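Local coordinates for regulatory protein AsnC (Escherichia coli, PDB 2CG4) that binds specific DNA sequences to activate asnA transcription and control transcription of its own gene, and represses gidA expression post-transcriptionally, at residues L64-G69 and M112-D117; G73-S78 and S135-I140; E94-Y99 and F108-C113. The protein carries 1 engineered substitution. One frame throughout, in Å; residues are numbered along the deposited sequence.

Overall arrangement
All three contacts join neighbouring strands of one four-stranded antiparallel sheet, ordered 95-101, 107-113, 68-76, 133-147, in the ligand-binding domain of this Lrp/AsnC regulator. Contact 3 pairs the first two strands, contact 1 the middle two at one end, and contact 2 the last two. Contact 3 lies about 12 Å, centre to centre, from each of the others; contacts 1 and 2 are about 19 Å apart. Contacts 1 and 3 share Met-112 and Cys-113, while strand 68-76 serves contacts 1 and 2. In the sequence, the hairpin of contact 3 falls between the two segments of contact 2. One sheet thus carries both an asparagine site, at contact 2, and surfaces that meet a second subunit, at all three.

Contact 1: residues L64-G69 and M112-D117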
loop_
_atom_site.group_PDB
_atom_site.type_symbol
_atom_site.label_atom_id
_atom_site.label_comp_id
_atom_site.label_asym_id
_atom_site.label_seq_id
_atom_site.Cartn_x
_atom_site.Cartn_y
_atom_site.Cartn_z
ATOM N N LEU A 64 17.184 27.346 -16.291
ATOM C CA LEU A 64 18.359 26.685 -16.850
ATOM C C LEU A 64 17.981 25.405 -17.589
ATOM O O LEU A 64 18.851 24.670 -18.069
ATOM C CB LEU A 64 19.381 26.393 -15.754
ATOM C CG LEU A 64 20.179 27.604 -15.264
ATOM C CD1 LEU A 64 20.865 27.316 -13.937
ATOM C CD2 LEU A 64 21.201 28.034 -16.316
ATOM N N GLY A 65 16.680 25.145 -17.678
ATOM C CA GLY A 65 16.167 24.028 -18.464
ATOM C C GLY A 65 16.107 22.709 -17.710
ATOM O O GLY A 65 16.157 21.635 -18.313
ATOM N N TYR A 66 16.001 22.783 -16.387
ATOM C CA TYR A 66 15.656 21.608 -15.589
ATOM C C TYR A 66 14.141 21.464 -15.450
ATOM O O TYR A 66 13.539 21.935 -14.486
ATOM C CB TYR A 66 16.345 21.664 -14.227
ATOM C CG TYR A 66 17.858 21.547 -14.316
ATOM C CD1 TYR A 66 18.653 22.657 -14.588
ATOM C CD2 TYR A 66 18.486 20.325 -14.136
ATOM C CE1 TYR A 66 20.027 22.547 -14.669
ATOM C CE2 TYR A 66 19.860 20.205 -14.219
ATOM C CZ TYR A 66 20.621 21.315 -14.483
ATOM O OH TYR A 66 21.985 21.181 -14.562
ATOM N N ASP A 67 13.538 20.812 -16.437
ATOM C CA ASP A 67 12.087 20.700 -16.544
ATOM C C ASP A 67 11.551 19.533 -15.727
ATOM O O ASP A 67 10.369 19.502 -15.381
ATOM C CB ASP A 67 11.675 20.511 -18.009
ATOM C CG ASP A 67 11.952 21.734 -18.855
ATOM O OD1 ASP A 67 11.619 22.857 -18.414
ATOM O OD2 ASP A 67 12.497 21.569 -19.970
ATOM N N VAL A 68 12.422 18.564 -15.446
ATOM C CA VAL A 68 12.033 17.387 -14.672
ATOM C C VAL A 68 12.836 17.241 -13.376
ATOM O O VAL A 68 13.899 16.608 -13.345
ATOM C CB VAL A 68 12.140 16.097 -15.493
ATOM C CG1 VAL A 68 11.677 14.927 -14.664
ATOM C CG2 VAL A 68 11.296 16.205 -16.735
ATOM N N GLY A 69 12.319 17.833 -12.311
ATOM C CA GLY A 69 12.764 17.496 -10.971
ATOM C C GLY A 69 11.936 16.360 -10.419
ATOM O O GLY A 69 10.778 16.164 -10.800
ATOM N N MET A 112 17.497 16.356 -9.954
ATOM C CA MET A 112 17.140 17.444 -10.852
ATOM C C MET A 112 17.648 17.126 -12.246
ATOM O O MET A 112 18.854 16.962 -12.447
ATOM C CB MET A 112 17.783 18.736 -10.364
ATOM C CG MET A 112 17.208 19.259 -9.065
ATOM S SD MET A 112 15.477 19.707 -9.250
ATOM C CE MET A 112 15.599 21.121 -10.336
ATOM N N CYS A 113 16.733 17.018 -13.203
ATOM C CA CYS A 113 17.089 16.600 -14.562
ATOM C C CYS A 113 16.529 17.541 -15.623
ATOM O O CYS A 113 15.579 18.276 -15.377
ATOM C CB CYS A 113 16.612 15.172 -14.821
ATOM S SG CYS A 113 17.729 13.913 -14.181
ATOM N N ARG A 114 17.116 17.506 -16.811
ATOM C CA ARG A 114 16.672 18.363 -17.904
ATOM C C ARG A 114 15.436 17.840 -18.639
ATOM O O ARG A 114 14.550 18.623 -19.008
ATOM C CB ARG A 114 17.810 18.602 -18.889
ATOM C CG ARG A 114 18.729 19.736 -18.487
ATOM C CD ARG A 114 19.947 19.792 -19.391
ATOM N NE ARG A 114 21.132 20.225 -18.657
ATOM C CZ ARG A 114 21.353 21.481 -18.280
ATOM N NH1 ARG A 114 20.462 22.425 -18.572
ATOM N NH2 ARG A 114 22.457 21.795 -17.609
ATOM N N SER A 115 15.371 16.525 -18.842
ATOM C CA SER A 115 14.252 15.921 -19.572
ATOM C C SER A 115 13.934 14.532 -19.036
ATOM O O SER A 115 14.732 13.952 -18.295
ATOM C CB SER A 115 14.591 15.819 -21.058
ATOM O OG SER A 115 15.659 14.902 -21.261
ATOM N N ILE A 116 12.784 13.978 -19.420
ATOM C CA ILE A 116 12.483 12.609 -19.015
ATOM C C ILE A 116 13.419 11.601 -19.687
ATOM O O ILE A 116 13.615 10.508 -19.176
ATOM C CB ILE A 116 10.983 12.197 -19.174
ATOM C CG1 ILE A 116 10.742 11.468 -20.491
ATOM C CG2 ILE A 116 10.034 13.384 -18.994
ATOM C CD1 ILE A 116 9.784 10.311 -20.350
ATOM N N ASP A 117 14.016 11.976 -20.814
ATOM C CA ASP A 117 15.038 11.131 -21.425
ATOM C C ASP A 117 16.303 11.061 -20.570
ATOM O O ASP A 117 16.830 9.979 -20.333
ATOM C CB ASP A 117 15.372 11.575 -22.858
ATOM C CG ASP A 117 16.174 10.517 -23.618
ATOM O OD1 ASP A 117 15.646 9.397 -23.809
ATOM O OD2 ASP A 117 17.333 10.791 -24.009
#
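Aromatic and charged groups dominate the outer end. Arg-114 leaves its backbone pointing away from 64-69, but the bend at chi3 (-146°) carries its guanidinium back over Tyr-66. The two planes are inclined by 39°, and Arg-114 CZ sits 4.4 Å from the centroid of the Tyr-66 ring, an off-centre cation-pi contact in which Tyr-66 CZ lies over one face of the guanidinium. At the guanidinium edge, Arg-114 NH1 gives Leu-64 O a strongly bent, weak hydrogen bond of 2.8 Å. Arg-114 CG also rests 3.2 Å from Gly-65 O.

Backbone hydrogen bonds take over where the start of strand 68-76 pairs antiparallel with the end of strand 107-113 within the ligand-binding domain. Val-68 and Cys-113 form a hydrogen-bonded pair, with Cys-113 N to Val-68 O at 2.9 Å and Val-68 N to Cys-113 O at 3.2 Å; in both, the donor stands above the carbonyl plane. Gly-69 and Met-112 follow as a non-hydrogen-bonded pair.

Apolar contacts occupy both sheet faces. Met-112, bent at chi2 and chi3, lays SD 3.9 Å from Gly-69 CA and brings CE to Tyr-66 CB; Ile-150 of a second subunit packs on Tyr-66 and Met-112. On the face of Val-68 and Cys-113, Val-68 CG2 meets Ile-116 CG2 at 3.8 Å, where helix 116-127 starts with Ser-115 as N-cap, its OG bonded to Ala-118 N.

Contact 2: residues G73-S78 and S135-I140. With ASN (asparagine), chain C.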
loop_
_atom_site.group_PDB
_atom_site.type_symbol
_atom_site.label_atom_id
_atom_site.label_comp_id
_atom_site.label_asym_id
_atom_site.label_seq_id
_atom_site.Cartn_x
_atom_site.Cartn_y
_atom_site.Cartn_z
ATOM N N GLY A 73 12.137 7.614 -3.798
ATOM C CA GLY A 73 12.283 6.804 -2.598
ATOM C C GLY A 73 13.089 5.575 -2.961
ATOM O O GLY A 73 12.761 4.865 -3.902
ATOM N N ILE A 74 14.166 5.330 -2.241
ATOM C CA ILE A 74 14.994 4.164 -2.521
ATOM C C ILE A 74 14.674 3.063 -1.518
ATOM O O ILE A 74 14.656 3.306 -0.317
ATOM C CB ILE A 74 16.487 4.515 -2.493
ATOM C CG1 ILE A 74 16.872 5.269 -3.770
ATOM C CG2 ILE A 74 17.339 3.259 -2.336
ATOM C CD1 ILE A 74 17.040 6.733 -3.566
ATOM N N ILE A 75 14.373 1.869 -2.026
ATOM C CA ILE A 75 14.274 0.688 -1.188
ATOM C C ILE A 75 15.495 -0.226 -1.378
ATOM O O ILE A 75 15.821 -0.640 -2.495
ATOM C CB ILE A 75 12.960 -0.090 -1.436
ATOM C CG1 ILE A 75 11.742 0.790 -1.112
ATOM C CG2 ILE A 75 12.930 -1.364 -0.596
ATOM C CD1 ILE A 75 11.070 1.423 -2.344
ATOM N N LEU A 76 16.161 -0.526 -0.271
ATOM C CA LEU A 76 17.395 -1.286 -0.277
ATOM C C LEU A 76 17.090 -2.753 -0.008
ATOM O O LEU A 76 16.028 -3.080 0.531
ATOM C CB LEU A 76 18.328 -0.765 0.816
ATOM C CG LEU A 76 18.834 0.668 0.694
ATOM C CD1 LEU A 76 19.691 0.995 1.882
ATOM C CD2 LEU A 76 19.596 0.859 -0.597
ATOM N N LYS A 77 18.028 -3.633 -0.364
ATOM C CA LYS A 77 17.788 -5.063 -0.277
ATOM C C LYS A 77 17.816 -5.460 1.173
ATOM O O LYS A 77 17.160 -6.418 1.586
ATOM C CB LYS A 77 18.849 -5.837 -1.055
ATOM C CG LYS A 77 18.623 -5.834 -2.564
ATOM C CD LYS A 77 19.902 -6.157 -3.294
ATOM C CE LYS A 77 19.694 -6.096 -4.784
ATOM N NZ LYS A 77 20.982 -6.287 -5.516
ATOM N N SER A 78 18.584 -4.702 1.942
ATOM C CA SER A 78 18.638 -4.861 3.380
ATOM C C SER A 78 19.058 -3.527 3.997
ATOM O O SER A 78 19.772 -2.744 3.375
ATOM C CB SER A 78 19.613 -5.990 3.747
ATOM O OG SER A 78 20.932 -5.515 3.953
ATOM N N SER A 135 14.621 -1.530 -5.245
ATOM C CA SER A 135 13.690 -0.766 -6.083
ATOM C C SER A 135 13.808 0.734 -5.861
ATOM O O SER A 135 14.277 1.181 -4.816
ATOM C CB SER A 135 12.250 -1.226 -5.854
ATOM O OG SER A 135 11.910 -1.166 -4.480
ATOM N N THR A 136 13.398 1.500 -6.867
ATOM C CA THR A 136 13.134 2.918 -6.700
ATOM C C THR A 136 11.657 3.233 -6.930
ATOM O O THR A 136 10.956 2.485 -7.599
ATOM C CB THR A 136 14.010 3.782 -7.637
ATOM O OG1 THR A 136 13.959 3.280 -8.984
ATOM C CG2 THR A 136 15.431 3.808 -7.145
ATOM N N GLU A 137 11.185 4.330 -6.361
ATOM C CA GLU A 137 9.860 4.883 -6.702
ATOM C C GLU A 137 10.021 6.373 -6.853
ATOM O O GLU A 137 10.302 7.058 -5.872
ATOM C CB GLU A 137 8.861 4.624 -5.589
ATOM C CG GLU A 137 8.179 3.280 -5.651
ATOM C CD GLU A 137 7.424 2.966 -4.373
ATOM O OE1 GLU A 137 7.687 1.892 -3.786
ATOM O OE2 GLU A 137 6.579 3.795 -3.953
ATOM N N THR A 138 9.886 6.883 -8.071
ATOM C CA THR A 138 10.153 8.291 -8.280
ATOM C C THR A 138 8.849 9.110 -8.459
ATOM O O THR A 138 7.949 8.700 -9.204
ATOM C CB THR A 138 11.238 8.530 -9.385
ATOM O OG1 THR A 138 10.659 9.053 -10.576
ATOM C CG2 THR A 138 11.973 7.258 -9.717
ATOM N N LEU A 139 8.754 10.226 -7.721
ATOM C CA LEU A 139 7.589 11.144 -7.739
ATOM C C LEU A 139 7.888 12.409 -8.558
ATOM O O LEU A 139 8.540 13.332 -8.076
ATOM C CB LEU A 139 7.215 11.574 -6.319
ATOM C CG LEU A 139 6.635 10.572 -5.312
ATOM C CD1 LEU A 139 7.594 9.396 -5.057
ATOM C CD2 LEU A 139 6.336 11.301 -4.018
ATOM N N ILE A 140 7.409 12.453 -9.794
ATOM C CA ILE A 140 7.782 13.516 -10.701
ATOM C C ILE A 140 7.057 14.802 -10.329
ATOM O O ILE A 140 5.834 14.807 -10.108
ATOM C CB ILE A 140 7.510 13.115 -12.163
ATOM C CG1 ILE A 140 8.473 11.998 -12.575
ATOM C CG2 ILE A 140 7.627 14.314 -13.100
ATOM C CD1 ILE A 140 8.942 12.081 -14.013
HETATM N N ASN C . 9.509 2.292 -10.564
HETATM C CA ASN C . 10.802 3.005 -10.781
HETATM C C ASN C . 10.795 4.399 -10.216
HETATM O O ASN C . 9.812 5.140 -10.341
HETATM C CB ASN C . 11.155 3.052 -12.257
HETATM C CG ASN C . 11.474 1.694 -12.803
HETATM O OD1 ASN C . 12.369 1.006 -12.308
HETATM N ND2 ASN C . 10.732 1.283 -13.814
HETATM O OXT ASN C . 11.784 4.782 -9.602
#
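Thr-136 holds OG1 between its backbone N and carbonyl carbon (chi1 49°), which sends the hydroxyl to the bound asparagine and sets CG2 alongside Ile-74 CG1, 3.9 Å away. Ser-135 has the same kind of rotamer (chi1 54°) on the other sheet face, putting OG 3.4 Å from Ile-75 CB. The Ile-75 side chain reaches on with CD1 to Glu-137 OE1, crossing that glutamate obliquely; Glu-137 OE2 is hydrogen-bonded to Tyr-105 OH of the same chain.

In antiparallel strands 68-76 and 133-147, two hydrogen-bonded pairs, Gly-73 with Glu-137 and Ile-75 with Ser-135, flank the non-hydrogen-bonded pair of Ile-74 and Thr-136. Three of the four bonds are fairly straight; Glu-137 N to Gly-73 O is more bent (152°). Ser-135 N meets Ile-75 O on a lone pair.

Asparagine lies against strand 133-147 through its carboxylate. Thr-138 N donates to ligand O at 2.9 Å, and Thr-136 OG1 donates to OXT, an atom less surely placed. Thr-101, Gly-103, Tyr-105 and Ser-106 of a fourth subunit add carbonyl acceptors. The pocket thus spans two chains: hydroxyl and amide donors here probably offset the carboxylate charge, while carbonyl oxygens across the interface bind the ligand's donors.

Contact 3: residues E94-Y99 and F108-C113; sequences EVTEAY and FIKVMC
The Tyr-99 ring has two oxygens in its plane at the edge, Glu-97 OE1 by its hydroxyl and Phe-108 O, 3.5 Å from Tyr-99 CD1 at the ring's base. Phe-71 of a second subunit meets this ring edge-to-face, and meets the Phe-108 ring in the same way; Phe-71 of the same chain lies almost parallel to Phe-108.

Strands 95-101 and 107-113 form a beta hairpin of the ligand-binding domain, closely antiparallel at 172°. A beta bulge shifts the register by one between Val-95 and Glu-97: Lys-110 O accepts from Thr-96 N at 3.0 Å, whereas Lys-110 N donates to Glu-97 O. That second bond arrives well above the carbonyl plane. Beyond the bulge, Phe-108 N donates to Tyr-99 O in a nearly straight bond (172°).

Ala-98 CB packs on Ile-109 CG2 at 3.8 Å, on the face that also carries Val-95 and Val-111 and lies toward helix 116-127. On the opposite face Glu-97 and Lys-110 run side by side, Glu-97 CB lying 4.0 Å from Lys-110 CB. Lys-110 NZ of each chain bonds to Tyr-99 OH of the other. Within the chain, Tyr-99 OH donates to Glu-97 OE1 at 2.9 Å, approaching from above the carboxylate plane.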
loop_
_atom_site.group_PDB
_atom_site.type_symbol
_atom_site.label_atom_id
_atom_site.label_comp_id
_atom_site.label_asym_id
_atom_site.label_seq_id
_atom_site.Cartn_x
_atom_site.Cartn_y
_atom_site.Cartn_z
ATOM N N GLU A 94 23.330 14.846 -10.149
ATOM C CA GLU A 94 21.898 15.025 -10.372
ATOM C C GLU A 94 21.111 14.893 -9.062
ATOM O O GLU A 94 19.988 15.408 -8.933
ATOM C CB GLU A 94 21.398 14.027 -11.425
ATOM C CG GLU A 94 22.322 12.828 -11.622
ATOM C CD GLU A 94 23.408 13.066 -12.662
ATOM O OE1 GLU A 94 23.151 13.815 -13.626
ATOM O OE2 GLU A 94 24.513 12.493 -12.527
ATOM N N VAL A 95 21.728 14.215 -8.092
ATOM C CA VAL A 95 21.218 14.136 -6.729
ATOM C C VAL A 95 21.598 15.380 -5.948
ATOM O O VAL A 95 22.760 15.520 -5.542
ATOM C CB VAL A 95 21.826 12.953 -5.974
ATOM C CG1 VAL A 95 21.245 12.877 -4.576
ATOM C CG2 VAL A 95 21.629 11.639 -6.747
ATOM N N THR A 96 20.621 16.260 -5.717
ATOM C CA THR A 96 20.844 17.493 -5.000
ATOM C C THR A 96 20.546 17.411 -3.492
ATOM O O THR A 96 20.964 18.274 -2.720
ATOM C CB THR A 96 20.004 18.643 -5.600
ATOM O OG1 THR A 96 18.626 18.259 -5.639
ATOM C CG2 THR A 96 20.477 18.987 -7.009
ATOM N N GLU A 97 19.804 16.394 -3.068
ATOM C CA GLU A 97 19.393 16.302 -1.670
ATOM C C GLU A 97 19.205 14.847 -1.357
ATOM O O GLU A 97 18.950 14.050 -2.252
ATOM C CB GLU A 97 18.058 17.022 -1.439
ATOM C CG GLU A 97 18.033 18.466 -1.872
ATOM C CD GLU A 97 16.754 19.195 -1.440
ATOM O OE1 GLU A 97 15.788 18.525 -1.010
ATOM O OE2 GLU A 97 16.715 20.442 -1.539
ATOM N N ALA A 98 19.285 14.491 -0.084
ATOM C CA ALA A 98 19.003 13.123 0.308
ATOM C C ALA A 98 18.678 13.134 1.765
ATOM O O ALA A 98 19.245 13.925 2.527
ATOM C CB ALA A 98 20.221 12.206 0.051
ATOM N N TYR A 99 17.786 12.239 2.161
ATOM C CA TYR A 99 17.255 12.269 3.496
ATOM C C TYR A 99 17.114 10.858 3.989
ATOM O O TYR A 99 16.800 9.941 3.222
ATOM C CB TYR A 99 15.873 12.916 3.502
ATOM C CG TYR A 99 15.840 14.348 3.044
ATOM C CD1 TYR A 99 15.640 14.664 1.705
ATOM C CD2 TYR A 99 15.991 15.389 3.957
ATOM C CE1 TYR A 99 15.591 15.984 1.290
ATOM C CE2 TYR A 99 15.946 16.700 3.555
ATOM C CZ TYR A 99 15.745 16.993 2.227
ATOM O OH TYR A 99 15.683 18.306 1.834
ATOM N N PHE A 108 15.396 8.900 0.824
ATOM C CA PHE A 108 14.529 9.738 0.016
ATOM C C PHE A 108 15.405 10.855 -0.567
ATOM O O PHE A 108 16.052 11.583 0.176
ATOM C CB PHE A 108 13.400 10.305 0.895
ATOM C CG PHE A 108 12.281 10.956 0.128
ATOM C CD1 PHE A 108 11.528 10.232 -0.791
ATOM C CD2 PHE A 108 11.958 12.288 0.348
ATOM C CE1 PHE A 108 10.487 10.823 -1.498
ATOM C CE2 PHE A 108 10.912 12.896 -0.352
ATOM C CZ PHE A 108 10.178 12.156 -1.279
ATOM N N ILE A 109 15.451 10.966 -1.887
ATOM C CA ILE A 109 16.382 11.864 -2.548
ATOM C C ILE A 109 15.638 12.740 -3.535
ATOM O O ILE A 109 14.584 12.364 -4.029
ATOM C CB ILE A 109 17.521 11.109 -3.311
ATOM C CG1 ILE A 109 16.970 10.425 -4.559
ATOM C CG2 ILE A 109 18.236 10.106 -2.395
ATOM C CD1 ILE A 109 18.002 9.574 -5.326
ATOM N N LYS A 110 16.197 13.917 -3.799
ATOM C CA LYS A 110 15.797 14.734 -4.936
ATOM C C LYS A 110 16.813 14.601 -6.052
ATOM O O LYS A 110 18.014 14.708 -5.807
ATOM C CB LYS A 110 15.703 16.193 -4.527
ATOM C CG LYS A 110 14.580 16.931 -5.182
ATOM C CD LYS A 110 14.790 18.415 -5.043
ATOM C CE LYS A 110 13.519 19.191 -5.385
ATOM N NZ LYS A 110 13.710 20.636 -5.064
ATOM N N VAL A 111 16.341 14.344 -7.272
ATOM C CA VAL A 111 17.193 14.521 -8.432
ATOM C C VAL A 111 16.611 15.529 -9.408
ATOM O O VAL A 111 15.403 15.576 -9.628
ATOM C CB VAL A 111 17.590 13.174 -9.106
ATOM C CG1 VAL A 111 17.255 12.007 -8.200
ATOM C CG2 VAL A 111 16.969 13.022 -10.481
ATOM N N MET A 112 17.497 16.356 -9.954
ATOM C CA MET A 112 17.140 17.444 -10.852
ATOM C C MET A 112 17.648 17.126 -12.246
ATOM O O MET A 112 18.854 16.962 -12.447
ATOM C CB MET A 112 17.783 18.736 -10.364
ATOM C CG MET A 112 17.208 19.259 -9.065
ATOM S SD MET A 112 15.477 19.707 -9.250
ATOM C CE MET A 112 15.599 21.121 -10.336
ATOM N N CYS A 113 16.733 17.018 -13.203
ATOM C CA CYS A 113 17.089 16.600 -14.562
ATOM C C CYS A 113 16.529 17.541 -15.623
ATOM O O CYS A 113 15.579 18.276 -15.377
ATOM C CB CYS A 113 16.612 15.172 -14.821
ATOM S SG CYS A 113 17.729 13.913 -14.181
HETATM O O HOH W 1 21.698 16.866 -14.132
#